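PDB 1ZS3: lactococcus lactis MG1363 DpsA, which binds DNA as a dodecameric, ferritin-like Dps protein and probably helps protect the bacterium's DNA during oxidative stress. Local coordinates for the interface of chains A and B. Coordinates in Å, arbitrary orientation; residue numbers count along the deposited sequence, not the author numbering. Chains: chain A/B, Lactococcus lactis MG1363 DpsA.

Contact 1: the interface of chains A and B. Residues chain A 11, 14, 89, 91-92; chain B 103-105, 107.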
# COMPACT_ATOMS: atom_id res chain seq x y z
N TYR A 11 18.46 43.17 -10.66
CA TYR A 11 17.47 43.57 -9.62
C TYR A 11 16.78 44.94 -9.89
O TYR A 11 15.56 45.09 -9.70
CB TYR A 11 18.13 43.57 -8.23
CG TYR A 11 17.14 43.86 -7.11
CD1 TYR A 11 17.32 44.91 -6.21
CD2 TYR A 11 15.98 43.10 -6.99
CE1 TYR A 11 16.37 45.18 -5.21
CE2 TYR A 11 15.04 43.36 -6.00
CZ TYR A 11 15.24 44.40 -5.13
OH TYR A 11 14.30 44.62 -4.17
N GLU A 14 14.37 44.55 -12.61
CA GLU A 14 13.21 43.78 -12.17
C GLU A 14 12.23 44.71 -11.49
O GLU A 14 11.06 44.69 -11.83
CB GLU A 14 13.65 42.69 -11.20
CG GLU A 14 12.53 41.91 -10.51
CD GLU A 14 12.89 41.42 -9.11
OE1 GLU A 14 12.13 41.74 -8.17
OE2 GLU A 14 13.90 40.70 -8.96
N THR A 89 10.23 37.01 -0.36
CA THR A 89 10.73 37.38 1.01
C THR A 89 9.59 38.04 1.81
O THR A 89 8.65 38.56 1.25
CB THR A 89 11.82 38.42 0.90
OG1 THR A 89 11.29 39.63 0.29
CG2 THR A 89 12.97 37.98 0.02
N GLU A 91 9.57 40.82 3.45
CA GLU A 91 9.50 42.16 2.88
C GLU A 91 8.48 42.32 1.76
O GLU A 91 7.53 43.10 1.87
CB GLU A 91 10.87 42.53 2.35
CG GLU A 91 11.85 43.08 3.39
CD GLU A 91 12.77 44.14 2.76
OE1 GLU A 91 13.55 43.77 1.83
OE2 GLU A 91 12.65 45.34 3.17
N GLU A 92 8.68 41.61 0.66
CA GLU A 92 7.74 41.69 -0.46
C GLU A 92 6.36 41.13 -0.10
O GLU A 92 5.37 41.60 -0.65
CB GLU A 92 8.24 41.02 -1.75
CG GLU A 92 9.70 40.64 -1.80
CD GLU A 92 10.21 40.47 -3.21
OE1 GLU A 92 11.11 39.62 -3.39
OE2 GLU A 92 9.69 41.14 -4.15
N ASP B 103 16.83 38.31 1.55
CA ASP B 103 17.43 39.13 0.48
C ASP B 103 16.69 38.92 -0.84
O ASP B 103 16.87 37.89 -1.46
CB ASP B 103 18.92 38.79 0.30
CG ASP B 103 19.67 39.86 -0.49
OD1 ASP B 103 20.92 39.87 -0.42
OD2 ASP B 103 19.12 40.74 -1.18
N PRO B 104 15.88 39.88 -1.29
CA PRO B 104 15.21 39.72 -2.59
C PRO B 104 16.16 39.53 -3.79
O PRO B 104 15.75 39.05 -4.85
CB PRO B 104 14.40 41.02 -2.75
CG PRO B 104 14.31 41.60 -1.39
CD PRO B 104 15.57 41.17 -0.66
N LYS B 105 17.41 39.92 -3.59
CA LYS B 105 18.43 39.76 -4.60
C LYS B 105 18.94 38.34 -4.76
O LYS B 105 19.65 38.05 -5.73
CB LYS B 105 19.64 40.68 -4.28
CG LYS B 105 19.51 42.17 -4.65
CD LYS B 105 20.90 42.92 -4.54
CE LYS B 105 21.24 43.33 -3.07
NZ LYS B 105 20.54 44.65 -2.72
N LYS B 107 17.38 35.69 -5.64
CA LYS B 107 16.89 35.04 -6.88
C LYS B 107 17.92 34.90 -8.00
O LYS B 107 17.79 34.03 -8.85
CB LYS B 107 15.61 35.66 -7.46
CG LYS B 107 15.23 37.10 -7.05
CD LYS B 107 13.79 37.38 -7.56
CE LYS B 107 13.18 38.56 -6.85
NZ LYS B 107 12.15 38.18 -5.80

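Contact 2: the interface of chains A and B. Residues chain A 40, 43, 47, 102-104; chain B 88-90, 93.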
# COMPACT_ATOMS: atom_id res chain seq x y z
N ILE A 40 0.74 34.96 3.90
CA ILE A 40 0.43 35.61 5.17
C ILE A 40 -0.71 34.85 5.80
O ILE A 40 -0.68 34.67 7.00
CB ILE A 40 0.19 37.17 4.98
CG1 ILE A 40 1.39 37.94 5.52
CG2 ILE A 40 -1.03 37.65 5.70
CD1 ILE A 40 2.67 37.60 4.85
N ILE A 43 0.61 31.92 7.73
CA ILE A 43 1.11 32.24 9.07
C ILE A 43 -0.07 32.40 10.01
O ILE A 43 -0.07 31.95 11.15
CB ILE A 43 1.97 33.53 9.04
CG1 ILE A 43 2.96 33.48 7.86
CG2 ILE A 43 2.63 33.75 10.40
CD1 ILE A 43 4.42 33.55 8.21
N GLN A 47 -0.78 30.17 13.07
CA GLN A 47 -1.07 30.66 14.43
C GLN A 47 -2.34 30.01 14.98
O GLN A 47 -2.32 29.48 16.10
CB GLN A 47 -1.24 32.19 14.41
CG GLN A 47 -1.90 32.77 15.69
CD GLN A 47 -1.98 34.28 15.68
OE1 GLN A 47 -2.88 34.86 15.07
NE2 GLN A 47 -1.02 34.93 16.36
N GLU A 102 -2.57 40.42 10.33
CA GLU A 102 -2.15 39.60 11.47
C GLU A 102 -2.56 40.28 12.78
O GLU A 102 -3.24 41.28 12.74
CB GLU A 102 -0.67 39.32 11.40
CG GLU A 102 -0.33 38.56 10.15
CD GLU A 102 1.14 38.34 10.04
OE1 GLU A 102 1.68 37.57 10.88
OE2 GLU A 102 1.73 38.94 9.11
N ASP A 103 -2.24 39.69 13.93
CA ASP A 103 -2.73 40.17 15.24
C ASP A 103 -2.20 39.24 16.32
O ASP A 103 -2.65 38.12 16.40
CB ASP A 103 -4.28 40.18 15.27
CG ASP A 103 -4.87 41.17 16.31
OD1 ASP A 103 -5.82 41.91 15.92
OD2 ASP A 103 -4.47 41.25 17.50
N PRO A 104 -1.23 39.66 17.13
CA PRO A 104 -0.67 38.75 18.15
C PRO A 104 -1.65 38.42 19.31
O PRO A 104 -1.46 37.47 20.04
CB PRO A 104 0.58 39.51 18.67
CG PRO A 104 0.82 40.57 17.66
CD PRO A 104 -0.57 40.98 17.17
N SER B 88 3.83 33.67 17.04
CA SER B 88 2.80 33.25 16.07
C SER B 88 2.55 34.29 14.96
O SER B 88 1.53 34.19 14.29
CB SER B 88 1.49 33.03 16.84
OG SER B 88 1.20 34.13 17.68
N THR B 89 3.42 35.28 14.75
CA THR B 89 3.20 36.27 13.64
C THR B 89 4.48 36.74 12.97
O THR B 89 5.57 36.52 13.49
CB THR B 89 2.50 37.54 14.19
OG1 THR B 89 3.28 38.07 15.26
CG2 THR B 89 1.16 37.25 14.80
N THR B 90 4.34 37.42 11.83
CA THR B 90 5.48 38.02 11.10
C THR B 90 6.26 39.03 11.95
O THR B 90 7.48 38.98 12.02
CB THR B 90 5.03 38.68 9.75
OG1 THR B 90 3.81 38.09 9.29
CG2 THR B 90 5.96 38.31 8.66
N PHE B 93 8.12 37.05 14.62
CA PHE B 93 9.23 36.32 14.00
C PHE B 93 10.39 37.26 13.72
O PHE B 93 11.57 36.88 13.86
CB PHE B 93 8.79 35.61 12.68
CG PHE B 93 7.75 34.51 12.84
CD1 PHE B 93 7.67 33.74 14.00
CD2 PHE B 93 6.83 34.28 11.82
CE1 PHE B 93 6.71 32.76 14.13
CE2 PHE B 93 5.85 33.28 11.93
CZ PHE B 93 5.79 32.52 13.10

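Contact 1: the interface of chains A and B
B:Pro104 forms the apolar centre, its ring set between the N-terminal helix and the 89-92 segment of chain A. The methyl CG2 of A:Thr89 packs 3.9 Å from CA of B:Pro104, the side chains meeting at about a right angle. A:Tyr11 approaches from the other direction: with CG anti to the backbone N (chi1 -175°), its ring is carried toward chain B, and the phenol OH comes 3.9 Å from B:Pro104 CB. CG of B:Lys105 sits over the same ring face as the proline, at the CG end, 3.8 Å from A:Tyr11 CG, crossing at about a right angle before its chain turns away at chi3 and chi4. The rim is charged. B:Lys107 and A:Glu92 reach tip to tip, NZ forming a salt bridge of 3.0 Å to OE1 on that oxygen's syn lone pair. A:Glu14 also meets B:Lys107 tip to tip, CD 3.7 Å from CE, and its OE1, 4.3 Å from NZ and not in charged contact, would probably add to the negative field there. An alanine in place of B:Lys107 would probably leave the A:Glu92 carboxylate without its cationic mate and the two acidic groups less well compensated. The A:Glu92 backbone N bonds to A:Thr89 OG1 (3.3 Å, 176° at H), capping the start of helix 90-96. The site joins helix 5-23 and the beginning of helix 90-96 in chain A to the 3-10 helix 104-108 of chain B.

Contact 2: the interface of chains A and B
First torsions and extended chains aim A:Glu102 at B:Thr90 and A:Gln47 at B:Ser88: the glutamate has CG anti to its carbonyl carbon (chi1 -61°), the glutamine CG anti to the backbone N (chi1 165°), and both run out straight. The A:Glu102 carboxylate arrives at the start of helix 90-96 of chain B. There the backbone N of B:Thr90 donates to OE1 at 2.8 Å, almost linearly (173° at H), from the syn side and modestly out of the carboxylate plane. The hydroxyl OG1 of B:Thr90 lies 2.7 Å from A:Glu102 OE1 and could donate to the carboxylate, but it is modelled too close to that group for the bond to be certain. A carboxylate at an N-terminal helix end is likely to be stabilised by the helix dipole. At the other side of B:Thr89, the A:Gln47 amide donates through NE2 to B:Ser88 OG at 2.7 Å, with the hydroxyl essentially in the amide plane. B:Thr89 sits between the two polar grips, its methyl CG2 3.6 Å from A:Gln47 NE2. The aliphatic part of the glutamine supports its bond, since CG lies 3.6 Å from B:Ser88 CB. A:Ile43 adds an apolar contact: CG2 is 3.6 Å from CE2 of B:Phe93, and CD1 comes to the ring edge in plane. The two side chains slide past each other in opposite directions, while the carbonyl O of B:Thr89 sits over one face of the ring toward its rim. The site pairs helix 27-51 and the segment preceding the 3-10 helix 104-108 of chain A with residues 88-90 and the first turn of helix 90-96 in chain B.

The C-alpha centres of contact 1 and contact 2 lie about 21 Å apart along one two-fold interface. Both draw on the same two regions in reversed roles: the 88-93 stretch comes from chain A in contact 1 and from chain B in contact 2, and the 102-107 stretch does the converse. Residues 89, 103 and 104 occur in both. Contact 1 alone brings in helix 5-23, and contact 2 alone helix 27-51. The start of helix 90-96 thus faces the partner's 102-107 stretch at two symmetry-related places in the interface, so the contacts partly overlap as twins, consistent with a dimeric building block of the dodecamer.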